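Side-chain contacts in beta-hydroxyacyl-(Acyl-carrier-protein) dehydratase FabA/FabZ (Xenorhabdus doucetiae, PDB 6QSR), which probably acts as a hotdog-fold dehydratase, removing water from 3-hydroxyacyl chains on an acyl carrier protein during aryl polyene pigment biosynthesis: residues Arg24-Val28 / Asp29-Pro33; Ala120-Gln123 / Gly124-Leu127. All blocks are in the same frame, centred on the assembly; numbering follows the deposited sequence.

Interaction 1: Arg24-Val28 / Asp29-Pro33; sequences RYLPV and DRYLP. With NA (sodium ion), chain C.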
loop_
_atom_site.group_PDB
_atom_site.type_symbol
_atom_site.label_atom_id
_atom_site.label_comp_id
_atom_site.label_asym_id
_atom_site.label_seq_id
_atom_site.Cartn_x
_atom_site.Cartn_y
_atom_site.Cartn_z
ATOM N N ARG B 24 15.818 -10.846 20.461
ATOM C CA ARG B 24 16.342 -10.681 19.065
ATOM C C ARG B 24 15.358 -11.222 18.036
ATOM O O ARG B 24 14.618 -12.179 18.292
ATOM C CB ARG B 24 17.712 -11.356 18.865
ATOM C CG ARG B 24 18.909 -10.442 19.082
ATOM C CD ARG B 24 19.036 -10.029 20.538
ATOM N NE ARG B 24 20.345 -9.450 20.848
ATOM C CZ ARG B 24 20.769 -9.133 22.074
ATOM N NH1 ARG B 24 19.996 -9.329 23.145
ATOM N NH2 ARG B 24 21.986 -8.615 22.237
ATOM N N TYR B 25 15.384 -10.601 16.864
ATOM C CA TYR B 25 14.519 -10.960 15.758
ATOM C C TYR B 25 15.381 -11.179 14.530
ATOM O O TYR B 25 16.471 -10.605 14.415
ATOM C CB TYR B 25 13.504 -9.839 15.518
ATOM C CG TYR B 25 12.572 -9.628 16.695
ATOM C CD1 TYR B 25 12.790 -8.594 17.615
ATOM C CD2 TYR B 25 11.488 -10.481 16.911
ATOM C CE1 TYR B 25 11.953 -8.416 18.705
ATOM C CE2 TYR B 25 10.637 -10.301 17.995
ATOM C CZ TYR B 25 10.879 -9.270 18.890
ATOM O OH TYR B 25 10.044 -9.092 19.963
ATOM N N LEU B 26 14.897 -12.021 13.622
ATOM C CA LEU B 26 15.491 -12.151 12.293
ATOM C C LEU B 26 15.393 -10.816 11.541
ATOM O O LEU B 26 14.624 -9.926 11.949
ATOM C CB LEU B 26 14.778 -13.242 11.487
ATOM C CG LEU B 26 14.929 -14.688 11.975
ATOM C CD1 LEU B 26 13.853 -15.572 11.367
ATOM C CD2 LEU B 26 16.317 -15.229 11.655
ATOM N N PRO B 27 16.182 -10.656 10.456
ATOM C CA PRO B 27 15.991 -9.509 9.562
ATOM C C PRO B 27 14.535 -9.437 9.098
ATOM O O PRO B 27 13.932 -10.472 8.815
ATOM C CB PRO B 27 16.938 -9.808 8.394
ATOM C CG PRO B 27 18.001 -10.667 8.982
ATOM C CD PRO B 27 17.341 -11.476 10.060
ATOM N N VAL B 28 13.965 -8.236 9.053
ATOM C CA VAL B 28 12.515 -8.088 8.858
ATOM C C VAL B 28 11.978 -8.785 7.581
ATOM O O VAL B 28 10.878 -9.349 7.590
ATOM C CB VAL B 28 12.086 -6.600 8.990
ATOM C CG1 VAL B 28 12.573 -5.753 7.830
ATOM C CG2 VAL B 28 10.583 -6.476 9.163
ATOM N N ASP B 29 12.774 -8.798 6.513
ATOM C CA ASP B 29 12.426 -9.535 5.277
ATOM C C ASP B 29 12.181 -11.044 5.469
ATOM O O ASP B 29 11.422 -11.639 4.703
ATOM C CB ASP B 29 13.473 -9.296 4.173
ATOM C CG ASP B 29 14.786 -10.024 4.429
ATOM O OD1 ASP B 29 15.691 -9.423 5.030
ATOM O OD2 ASP B 29 14.910 -11.202 4.036
ATOM N N ARG B 30 12.813 -11.657 6.469
ATOM C CA ARG B 30 12.625 -13.090 6.759
ATOM C C ARG B 30 11.215 -13.464 7.267
ATOM O O ARG B 30 10.817 -14.626 7.186
ATOM C CB ARG B 30 13.681 -13.581 7.765
ATOM C CG ARG B 30 15.133 -13.387 7.334
ATOM C CD ARG B 30 15.496 -14.181 6.088
ATOM N NE ARG B 30 16.937 -14.134 5.823
ATOM C CZ ARG B 30 17.864 -14.882 6.429
ATOM N NH1 ARG B 30 19.145 -14.735 6.094
ATOM N NH2 ARG B 30 17.535 -15.775 7.370
ATOM N N TYR B 31 10.471 -12.487 7.786
ATOM C CA TYR B 31 9.089 -12.685 8.224
ATOM C C TYR B 31 8.019 -12.423 7.140
ATOM O O TYR B 31 6.829 -12.641 7.392
ATOM C CB TYR B 31 8.804 -11.790 9.436
ATOM C CG TYR B 31 9.688 -12.074 10.633
ATOM C CD1 TYR B 31 9.498 -13.221 11.407
ATOM C CD2 TYR B 31 10.702 -11.188 11.007
ATOM C CE1 TYR B 31 10.296 -13.483 12.514
ATOM C CE2 TYR B 31 11.505 -11.437 12.112
ATOM C CZ TYR B 31 11.303 -12.584 12.861
ATOM O OH TYR B 31 12.108 -12.822 13.951
ATOM N N LEU B 32 8.436 -11.959 5.959
ATOM C CA LEU B 32 7.523 -11.578 4.872
ATOM C C LEU B 32 7.696 -12.444 3.629
ATOM O O LEU B 32 8.814 -12.854 3.324
ATOM C CB LEU B 32 7.787 -10.120 4.472
ATOM C CG LEU B 32 7.493 -9.088 5.569
ATOM C CD1 LEU B 32 8.036 -7.722 5.185
ATOM C CD2 LEU B 32 6.000 -9.026 5.818
ATOM N N PRO B 33 6.603 -12.680 2.874
ATOM C CA PRO B 33 6.784 -13.259 1.537
ATOM C C PRO B 33 7.499 -12.287 0.579
ATOM O O PRO B 33 8.152 -12.719 -0.366
ATOM C CB PRO B 33 5.354 -13.546 1.083
ATOM C CG PRO B 33 4.498 -12.598 1.847
ATOM C CD PRO B 33 5.196 -12.324 3.144
HETATM NA NA NA C . 10.990 -12.236 2.434
HETATM O O HOH W 1 13.354 -12.044 1.870
HETATM O O HOH W 2 11.157 -14.314 1.672
#

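Interaction 2: Ala120-Gln123 / Gly124-Leu127; sequences AFTQ and GSVL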
loop_
_atom_site.group_PDB
_atom_site.type_symbol
_atom_site.label_atom_id
_atom_site.label_comp_id
_atom_site.label_asym_id
_atom_site.label_seq_id
_atom_site.Cartn_x
_atom_site.Cartn_y
_atom_site.Cartn_z
ATOM N N ALA B 120 4.020 14.310 3.257
ATOM C CA ALA B 120 5.150 13.406 3.021
ATOM C C ALA B 120 6.002 13.281 4.267
ATOM O O ALA B 120 5.976 14.162 5.141
ATOM C CB ALA B 120 5.994 13.892 1.851
ATOM N N PHE B 121 6.743 12.177 4.360
ATOM C CA PHE B 121 7.686 11.977 5.464
ATOM C C PHE B 121 9.056 12.474 5.038
ATOM O O PHE B 121 9.617 12.002 4.043
ATOM C CB PHE B 121 7.764 10.501 5.853
ATOM C CG PHE B 121 6.437 9.900 6.233
ATOM C CD1 PHE B 121 5.729 9.115 5.332
ATOM C CD2 PHE B 121 5.893 10.116 7.500
ATOM C CE1 PHE B 121 4.500 8.555 5.687
ATOM C CE2 PHE B 121 4.668 9.556 7.863
ATOM C CZ PHE B 121 3.969 8.789 6.943
ATOM N N THR B 122 9.610 13.407 5.808
ATOM C CA THR B 122 10.839 14.073 5.417
ATOM C C THR B 122 12.039 13.134 5.521
ATOM O O THR B 122 12.097 12.256 6.388
ATOM C CB THR B 122 11.077 15.367 6.228
ATOM O OG1 THR B 122 11.044 15.070 7.620
ATOM C CG2 THR B 122 10.002 16.397 5.928
ATOM N N GLN B 123 12.969 13.319 4.588
ATOM C CA GLN B 123 14.280 12.677 4.583
ATOM C C GLN B 123 14.934 12.769 5.960
ATOM O O GLN B 123 14.950 13.844 6.560
ATOM C CB GLN B 123 15.180 13.389 3.560
ATOM C CG GLN B 123 16.455 12.648 3.209
ATOM C CD GLN B 123 16.359 11.985 1.855
ATOM O OE1 GLN B 123 16.517 12.640 0.815
ATOM N NE2 GLN B 123 16.076 10.683 1.852
ATOM N N GLY B 124 15.451 11.645 6.456
ATOM C CA GLY B 124 16.035 11.560 7.802
ATOM C C GLY B 124 15.097 11.143 8.936
ATOM O O GLY B 124 15.561 10.874 10.045
ATOM N N SER B 125 13.789 11.104 8.681
ATOM C CA SER B 125 12.819 10.677 9.690
ATOM C C SER B 125 12.953 9.194 10.019
ATOM O O SER B 125 12.986 8.359 9.118
ATOM C CB SER B 125 11.390 10.942 9.222
ATOM O OG SER B 125 11.180 12.312 8.961
ATOM N N VAL B 126 13.030 8.889 11.311
ATOM C CA VAL B 126 12.968 7.524 11.822
ATOM C C VAL B 126 11.511 7.238 12.160
ATOM O O VAL B 126 10.943 7.869 13.047
ATOM C CB VAL B 126 13.891 7.343 13.043
ATOM C CG1 VAL B 126 13.825 5.916 13.578
ATOM C CG2 VAL B 126 15.314 7.695 12.644
ATOM N N LEU B 127 10.897 6.323 11.408
ATOM C CA LEU B 127 9.468 6.035 11.532
ATOM C C LEU B 127 9.204 4.771 12.352
ATOM O O LEU B 127 9.769 3.717 12.074
ATOM C CB LEU B 127 8.840 5.906 10.133
ATOM C CG LEU B 127 8.901 7.183 9.283
ATOM C CD1 LEU B 127 8.164 6.957 7.980
ATOM C CD2 LEU B 127 8.320 8.391 10.017
#

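Interaction 1: Arg24-Val28 / Asp29-Pro33
Tyr31 reaches back along the chain to Leu26. Tyr31 CB lies 3.7 Å from Val28 O. With CG anti to its own carbonyl carbon (chi1 -60°), the ring sits beside the backbone N and runs back along the chain, its CD2 edge passing Val28 O. Farther out, Tyr31 CE2 comes to 3.5 Å from Leu26 O and also meets Leu26 CB, the two side chains crossing at about a right angle. At the tip, Tyr31 OH accepts the N-H of Leu26 (Leu26 N to Tyr31 OH 2.9 Å, 150° at the hydrogen) and sits at the edge of the Tyr25 ring, in its plane. A tyrosine suits this place because its flat ring spans the turn and its hydroxyl holds a backbone amide of the extended lead-in. The turn belongs to a short 3-10 segment ahead of strand 43-48 of the hotdog fold. Within the segment, Arg30 N bonds to Pro27 O at 2.9 Å and Tyr31 N to Val28 O at 3.2 Å. Pro27, which has no N-H to offer, contributes its carbonyl. Asp29 O and Leu32 O each bind the sodium ion at 2.4 Å, joined by His34 O. Asp29 OD2 accepts from a sodium-bound water.

Interaction 2: Ala120-Gln123 / Gly124-Leu127
Thr122 O is gripped twice by Ser125, by OG at 2.7 Å and by the backbone N at 3.1 Å, in a type II beta turn that links strand 120-121 to strand 126-133 of the hotdog fold. Both donors approach from the same face of the carbonyl plane, the amide tilted 28° from it. Ser125 OG lies anti to its own carbonyl carbon (chi1 -59°), which sets it beside Ser125 N, so that hydroxyl and amide can reach the same oxygen; serine suits the place because its side chain is short enough to double the amide's bond. Gln123 holds the second position, and its side chain turns away to touch Arg60 and Leu68. Gly124 takes the third with a positive phi of 92°, which glycine, having no CB, adopts without strain. The apolar side chains meet below the turn. Phe121 and Leu127 both point toward the opposite segment, each beside Met82 of helix 79-97, so a broad ring and a branched aliphatic chain fill buried ground there. Leu127 CD1 stands over one face of the Phe121 ring in a CH-pi contact, offset toward the rim and 4.0 Å from the centroid, while Leu127 CD2 lies 3.9 Å from Phe121 CD2.

Interaction 1 comes first along the chain, in the lead-in before strand 43-48; interaction 2 follows much later, at the turn where strand 120-121 gives way to strand 126-133. Their centres lie 22 Å apart and their nearest atoms about 11 Å, so they do not touch. Helix 79-97 joins them indirectly: Val28 packs on its Val89 and Tyr31 on its Trp93, whereas Phe121 and Leu127 both rest on Met82, nearer the helix's start. Interaction 1 thus packs a lead-in segment against the helix and strand 43-48, while interaction 2 connects the small sheet of strands 74-75 and 120-121 to the main antiparallel sheet, which strand 126-133 enters beside strand 51-57.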